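Local coordinates for protein amphiphysin (Drosophila melanogaster, PDB 1URU) that senses membrane curvature through its crescent-shaped, dimeric coiled-coil BAR domain and probably takes part in endocytosis, at the interface of chains A and B. Sequence-based numbering; all coordinates share one arbitrary frame. Chains: chain A/B, Amphiphysin.

The interface of chains A and B. Residues chain A 89, 236-237, 240-241; chain B 201-202, 205.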
# COMPACT_ATOMS: atom_id res chain seq x y z
N TRP A 89 -13.65 7.93 27.04
CA TRP A 89 -14.46 6.80 26.55
C TRP A 89 -13.80 5.49 26.95
O TRP A 89 -12.59 5.44 27.18
CB TRP A 89 -14.62 6.85 25.02
CG TRP A 89 -15.30 8.10 24.52
CD1 TRP A 89 -15.90 9.04 25.27
CD2 TRP A 89 -15.42 8.54 23.17
NE1 TRP A 89 -16.38 10.06 24.49
CE2 TRP A 89 -16.10 9.77 23.18
CE3 TRP A 89 -15.00 8.02 21.94
CZ2 TRP A 89 -16.39 10.48 22.01
CZ3 TRP A 89 -15.29 8.72 20.79
CH2 TRP A 89 -15.96 9.94 20.83
N LEU A 236 -17.66 -0.09 23.63
CA LEU A 236 -18.06 1.32 23.63
C LEU A 236 -19.45 1.51 23.02
O LEU A 236 -20.21 2.36 23.45
CB LEU A 236 -17.04 2.19 22.90
CG LEU A 236 -17.42 3.68 22.86
CD1 LEU A 236 -17.66 4.23 24.26
CD2 LEU A 236 -16.38 4.49 22.14
N ALA A 237 -19.78 0.70 22.04
CA ALA A 237 -21.10 0.73 21.42
C ALA A 237 -22.19 0.24 22.38
O ALA A 237 -23.31 0.74 22.32
CB ALA A 237 -21.13 -0.08 20.13
N SER A 240 -22.18 3.13 25.67
CA SER A 240 -22.74 4.42 25.25
C SER A 240 -24.18 4.34 24.73
O SER A 240 -24.80 5.38 24.53
CB SER A 240 -21.86 5.08 24.19
OG SER A 240 -22.35 4.81 22.89
N GLN A 241 -24.71 3.14 24.50
CA GLN A 241 -26.07 3.00 23.96
C GLN A 241 -27.19 2.84 25.00
O GLN A 241 -28.31 3.33 24.78
CB GLN A 241 -26.15 1.85 22.93
CG GLN A 241 -26.24 2.31 21.45
CD GLN A 241 -25.17 3.32 21.04
OE1 GLN A 241 -24.03 2.94 20.69
NE2 GLN A 241 -25.53 4.61 21.05
N ILE B 201 -20.24 10.14 18.96
CA ILE B 201 -19.87 8.86 19.56
C ILE B 201 -20.44 7.76 18.69
O ILE B 201 -19.71 6.90 18.22
CB ILE B 201 -20.44 8.70 21.00
CG1 ILE B 201 -19.79 9.67 21.99
CG2 ILE B 201 -20.24 7.26 21.51
CD1 ILE B 201 -20.70 10.03 23.17
N LEU B 202 -21.76 7.80 18.50
CA LEU B 202 -22.44 6.80 17.69
C LEU B 202 -21.87 6.72 16.27
O LEU B 202 -21.74 5.63 15.71
CB LEU B 202 -23.96 7.07 17.63
CG LEU B 202 -24.79 6.10 16.77
CD1 LEU B 202 -24.83 4.70 17.38
CD2 LEU B 202 -26.20 6.65 16.54
N VAL B 205 -18.39 4.78 16.65
CA VAL B 205 -18.50 3.39 16.99
C VAL B 205 -18.97 2.64 15.74
O VAL B 205 -18.48 1.56 15.45
CB VAL B 205 -19.41 3.11 18.26
CG1 VAL B 205 -18.93 3.90 19.48
CG2 VAL B 205 -20.85 3.41 18.00
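B:Ile201 pushes its branched side chain between A:Trp89 and A:Ser240 at one end of the dimer interface of this BAR domain, the antiparallel coiled-coil module whose two copies pair about a two-fold axis into a crescent, so that each contact recurs with the chains exchanged. It illustrates how a beta-branched residue can serve two neighbours at once. From CB, the branch CG1 turns toward the indole, lying anti to the carbonyl carbon (chi1 -68°), and sits 3.4 Å above one face of the A:Trp89 ring, offset toward its rim. There its nearest neighbour is CZ2 of A:Trp89, at 3.5 Å from CG1 of B:Ile201, with CE2 and CH2 flanking it. The other branch, CG2, diverges from CB toward A:Ser240, meeting the hydroxyl oxygen OG at 3.5 Å and CB at 3.8 Å. The same OG makes a weak hydrogen bond to the backbone carbonyl O of A:Leu236 in its own chain.

One turn further along helix 172-239 of chain B, B:Val205 takes up the packing. Its CG1 lies 3.7 Å from CG of A:Leu236, the two side chains crossing at about a right angle, while CB and CG2 face the methyl of A:Ala237. Beyond the end of the corresponding helix of chain A, A:Gln241 runs from CB through CG, bends at chi2 (51°) and brings its amide across B:Leu202 at about a right angle. Its CD lies 3.9 Å, OE1 3.8 Å and NE2 3.7 Å from the methyl CD1 of B:Leu202; OE1 also nears CG2 of B:Val205, whose side chain runs past in the opposite direction. An alanine in place of A:Gln241 would probably leave the leucine methyl without its amide cover and open a gap beside B:Leu202.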